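Hypothetical protein Rv2717c (Mycobacterium tuberculosis, PDB 2FR2) probably binds heme b in a wide cleft of an antiparallel beta-barrel and isomerises peroxynitrite to nitrate, as a nitrobindin of the calycin clan. Local coordinates at residues A127-Y132 with S142-A147; P63-T68 with A84-I89. All coordinates share one frame; numbering follows the deposited sequence. Where two conformers were deposited one is given.

Contact 1 (A127-Y132 with S142-A147)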
# COMPACT_ATOMS: atom_id res chain seq x y z
N ALA A 127 8.90 -8.92 7.11
CA ALA A 127 8.07 -9.20 5.94
C ALA A 127 6.82 -8.37 5.98
O ALA A 127 6.29 -8.09 7.05
CB ALA A 127 7.68 -10.68 5.88
N LEU A 128 6.31 -8.06 4.80
CA LEU A 128 5.05 -7.30 4.65
C LEU A 128 4.30 -7.95 3.51
O LEU A 128 4.89 -8.15 2.43
CB LEU A 128 5.32 -5.82 4.34
CG LEU A 128 6.01 -5.07 5.47
CD1 LEU A 128 6.59 -3.76 4.93
CD2 LEU A 128 5.02 -4.77 6.62
N ASP A 129 3.00 -8.19 3.72
CA ASP A 129 2.12 -8.66 2.67
C ASP A 129 0.97 -7.66 2.51
O ASP A 129 0.34 -7.26 3.50
CB ASP A 129 1.44 -10.02 3.03
CG ASP A 129 2.37 -11.25 3.01
OD1 ASP A 129 3.61 -11.13 2.93
OD2 ASP A 129 1.79 -12.36 3.09
N ARG A 130 0.58 -7.37 1.28
CA ARG A 130 -0.53 -6.44 1.02
C ARG A 130 -1.56 -7.07 0.12
O ARG A 130 -1.23 -7.69 -0.90
CB ARG A 130 -0.01 -5.16 0.34
CG ARG A 130 0.77 -4.25 1.28
CD ARG A 130 1.42 -3.07 0.51
NE ARG A 130 2.36 -2.36 1.37
CZ ARG A 130 2.20 -1.10 1.79
NH1 ARG A 130 1.11 -0.40 1.44
NH2 ARG A 130 3.11 -0.57 2.57
N SER A 131 -2.82 -6.92 0.51
CA SER A 131 -3.95 -7.36 -0.31
C SER A 131 -4.86 -6.16 -0.56
O SER A 131 -5.41 -5.60 0.40
CB SER A 131 -4.69 -8.49 0.40
OG SER A 131 -5.78 -8.91 -0.37
N TYR A 132 -5.02 -5.77 -1.82
CA TYR A 132 -5.86 -4.60 -2.18
C TYR A 132 -7.03 -5.03 -3.02
O TYR A 132 -6.92 -5.94 -3.85
CB TYR A 132 -5.12 -3.56 -3.01
CG TYR A 132 -4.07 -2.79 -2.31
CD1 TYR A 132 -4.36 -1.55 -1.73
CD2 TYR A 132 -2.76 -3.27 -2.29
CE1 TYR A 132 -3.39 -0.82 -1.09
CE2 TYR A 132 -1.78 -2.56 -1.69
CZ TYR A 132 -2.09 -1.33 -1.09
OH TYR A 132 -1.07 -0.63 -0.48
N SER A 142 -5.77 -4.90 3.25
CA SER A 142 -5.25 -5.45 4.48
C SER A 142 -3.76 -5.64 4.31
O SER A 142 -3.30 -6.05 3.25
CB SER A 142 -5.88 -6.80 4.80
OG SER A 142 -5.36 -7.84 3.98
N LEU A 143 -3.00 -5.29 5.35
CA LEU A 143 -1.56 -5.45 5.33
C LEU A 143 -1.18 -6.33 6.51
O LEU A 143 -1.60 -6.04 7.66
CB LEU A 143 -0.90 -4.07 5.45
CG LEU A 143 0.62 -4.00 5.51
CD1 LEU A 143 1.12 -2.66 4.99
CD2 LEU A 143 1.12 -4.26 6.91
N GLN A 144 -0.40 -7.38 6.25
CA GLN A 144 0.12 -8.24 7.30
C GLN A 144 1.60 -7.98 7.46
O GLN A 144 2.27 -7.65 6.48
CB GLN A 144 -0.06 -9.71 6.92
CG GLN A 144 -1.49 -10.15 6.80
CD GLN A 144 -1.68 -11.60 7.10
OE1 GLN A 144 -1.03 -12.46 6.50
NE2 GLN A 144 -2.53 -11.89 8.07
N MET A 145 2.08 -8.13 8.69
CA MET A 145 3.48 -7.84 8.97
C MET A 145 4.07 -8.92 9.84
O MET A 145 3.43 -9.40 10.76
CB MET A 145 3.58 -6.48 9.71
CG MET A 145 5.01 -6.09 10.10
SD MET A 145 5.10 -4.36 10.64
CE MET A 145 4.21 -4.44 12.16
N ARG A 146 5.33 -9.27 9.54
CA ARG A 146 6.23 -10.04 10.41
C ARG A 146 7.33 -9.09 10.90
O ARG A 146 8.05 -8.49 10.08
CB ARG A 146 6.85 -11.19 9.61
CG ARG A 146 7.71 -12.15 10.45
CD ARG A 146 8.22 -13.30 9.54
NE ARG A 146 9.27 -12.90 8.62
CZ ARG A 146 9.44 -13.39 7.38
NH1 ARG A 146 8.56 -14.26 6.86
NH2 ARG A 146 10.50 -12.96 6.68
N ALA A 147 7.42 -8.87 12.22
CA ALA A 147 8.34 -7.90 12.77
C ALA A 147 8.50 -8.15 14.25
O ALA A 147 7.59 -8.70 14.90
CB ALA A 147 7.76 -6.51 12.61
O HOH W 1 -0.70 -12.57 3.93
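D129 OD2 is gripped twice: R111 reaches it as a salt bridge, and a water donates to it at 2.6 Å. In the Q144 conformer described here, one of two, the same water also donates to Q144 OE1, a bridge the other conformer leaves in doubt; D154 takes the amide NE2, and S109 holds the other carboxylate oxygen of D129. Beneath them the backbones pair doubly, D129 N giving to Q144 O at 2.9 Å (168°) and Q144 N returning the bond to D129 O, and A127–R146 and S131–S142 repeat the pattern. On the same face as D129, the chain of R146 bends at chi3 (73°), and A127 CB lies over the centre of the R146 guanidinium, 3.6 Å from R146 CZ; R146 NE hydrogen-bonds T126 OG1. The other face points into the barrel. Here L143 CD1 sits over the centre of the R130 guanidinium, 3.7 Å from R130 CZ, while Y132 OH receives an in-plane bond from R130 NH1 at 2.9 Å. Both E67 and E91 add salt bridges to this buried arginine, fixing the rotation of its flat end. L128 CD2 touches both L143 CD2 and M145 CG, 3.7 Å from the latter. Strands 125-135 and 138-147 thus form an antiparallel beta hairpin of the calycin-type barrel, its inner face reaching the predicted heme ligand H155 through M145.

Contact 2 (P63-T68 with A84-I89)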
# COMPACT_ATOMS: atom_id res chain seq x y z
N PRO A 63 -0.44 14.03 12.14
CA PRO A 63 0.30 13.07 11.31
C PRO A 63 0.74 11.78 12.01
O PRO A 63 1.36 11.81 13.08
CB PRO A 63 1.56 13.85 10.89
CG PRO A 63 1.12 15.28 10.86
CD PRO A 63 -0.04 15.43 11.85
N LEU A 64 0.44 10.63 11.40
CA LEU A 64 0.94 9.37 11.91
C LEU A 64 2.03 8.83 11.00
O LEU A 64 3.16 9.30 11.08
CB LEU A 64 -0.18 8.35 12.16
CG LEU A 64 -1.13 8.72 13.29
CD1 LEU A 64 -2.33 7.80 13.28
CD2 LEU A 64 -0.40 8.66 14.65
N HIS A 65 1.69 7.87 10.14
CA HIS A 65 2.58 7.24 9.18
C HIS A 65 2.31 7.81 7.77
O HIS A 65 1.28 8.41 7.48
CB HIS A 65 2.37 5.71 9.21
CG HIS A 65 3.15 4.93 8.17
ND1 HIS A 65 2.57 4.45 7.01
CD2 HIS A 65 4.44 4.52 8.14
CE1 HIS A 65 3.48 3.78 6.31
NE2 HIS A 65 4.63 3.82 6.96
N SER A 66 3.28 7.63 6.89
CA SER A 66 3.12 7.94 5.49
C SER A 66 4.00 6.95 4.75
O SER A 66 4.82 6.22 5.33
CB SER A 66 3.53 9.38 5.16
OG SER A 66 4.88 9.62 5.60
N GLU A 67 3.76 6.88 3.45
CA GLU A 67 4.62 6.07 2.59
C GLU A 67 4.57 6.70 1.20
O GLU A 67 3.61 7.35 0.84
CB GLU A 67 4.26 4.57 2.58
CG GLU A 67 2.79 4.29 2.25
CD GLU A 67 2.39 2.81 2.45
OE1 GLU A 67 2.91 2.15 3.37
OE2 GLU A 67 1.48 2.34 1.75
N THR A 68 5.61 6.43 0.42
CA THR A 68 5.68 7.02 -0.91
C THR A 68 6.51 6.14 -1.81
O THR A 68 7.51 5.56 -1.35
CB THR A 68 6.26 8.46 -0.81
OG1 THR A 68 6.14 9.08 -2.11
CG2 THR A 68 7.72 8.47 -0.33
N ALA A 84 9.23 3.85 0.17
CA ALA A 84 10.00 4.40 1.30
C ALA A 84 9.05 4.76 2.42
O ALA A 84 7.95 5.22 2.15
CB ALA A 84 10.71 5.69 0.85
N HIS A 85 9.53 4.57 3.66
CA HIS A 85 8.73 4.88 4.87
C HIS A 85 9.53 5.78 5.77
O HIS A 85 10.74 5.58 5.93
CB HIS A 85 8.44 3.58 5.65
CG HIS A 85 7.54 2.62 4.93
ND1 HIS A 85 7.95 1.62 4.06
CD2 HIS A 85 6.20 2.54 4.99
CE1 HIS A 85 6.88 1.00 3.59
NE2 HIS A 85 5.81 1.50 4.18
N PRO A 86 8.87 6.78 6.39
CA PRO A 86 9.63 7.72 7.23
C PRO A 86 10.16 7.15 8.52
O PRO A 86 10.95 7.81 9.24
CB PRO A 86 8.63 8.84 7.53
CG PRO A 86 7.29 8.18 7.40
CD PRO A 86 7.44 7.11 6.32
N SER A 87 9.73 5.92 8.79
CA SER A 87 10.24 5.15 9.93
C SER A 87 11.62 4.55 9.67
O SER A 87 12.14 3.86 10.53
CB SER A 87 9.24 4.05 10.25
OG SER A 87 8.98 3.28 9.09
N GLY A 88 12.21 4.81 8.49
CA GLY A 88 13.56 4.29 8.20
C GLY A 88 13.56 2.92 7.56
O GLY A 88 14.54 2.19 7.70
N ILE A 89 12.50 2.61 6.80
CA ILE A 89 12.34 1.28 6.22
C ILE A 89 12.04 1.46 4.75
O ILE A 89 11.24 2.32 4.36
CB ILE A 89 11.19 0.53 6.90
CG1 ILE A 89 11.58 0.32 8.37
CG2 ILE A 89 10.88 -0.81 6.21
CD1 ILE A 89 10.42 -0.19 9.20
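H65 meets H85 rim to rim, neither ring lying over the other; the centroids are 5.0 Å apart and the planes turn 27° against each other. The closest approach of the two rings is too short to be sound, so their exact spacing is doubtful. With CG anti to the backbone N, the H65 ring swings from its strand toward the second segment, and H65 O accepts a hydrogen bond from T55 OG1 of the neighbouring strand 48-57. S66 comes next and meets the ring of P86: S66 OG lies 3.3 Å from P86 CG, and its carbonyl O faces P86 CD, so that the proline ring packs against both the side chain and the backbone of the serine. E67 then lies alongside H85, pointing the same way, with carboxylate and imidazole planes steeply turned, 76° apart. H85 NE2 gives E67 OE1 a weak, bent bond of 3.1 Å, while Y51 and R130 hold OE2. T68 closes the row as the regular antiparallel pair with A84: A84 N reaches T68 O at 2.9 Å in an almost straight bond (178°), and T68 N returns a bond to A84 O at 3.2 Å. Beyond this pair the second segment turns toward strand 89-100, with a G1 bulge in which G88 and I89 both face H85; H85 N bonds I89 O at 2.9 Å, and H85 ND1 adds a weak bond to that carbonyl. Donors on both carboxylate oxygens probably keep E67 ionised. Its negative charge, together with the acceptor I89 O beside ND1, would favour protons on both ring nitrogens of H85, though the bonds are weak and the nearby R130 guanidinium works against a positive ring.

In the fold
Contacts 1 and 2 have centres about 15 Å apart and lie on one closed antiparallel sheet, as two hairpins in series along the chain. They meet across the barrel interior: R130 NH1 of contact 1 makes a 2.8 Å salt bridge to E67 OE2 of contact 2, and R130 NH2 packs 3.8 Å from H85 NE2. A polar cluster centred on the buried R130 and E67 therefore ties the strand pairs 125-135/138-147 and 63-73/78-85 together. Contact 1 lies beside the predicted heme site, contact 2 further off. M145 of contact 1 comes within about 3 Å of the side chain of H155, the probable axial iron ligand, whereas H65 of contact 2 stands about 8 Å from it, side chain to side chain.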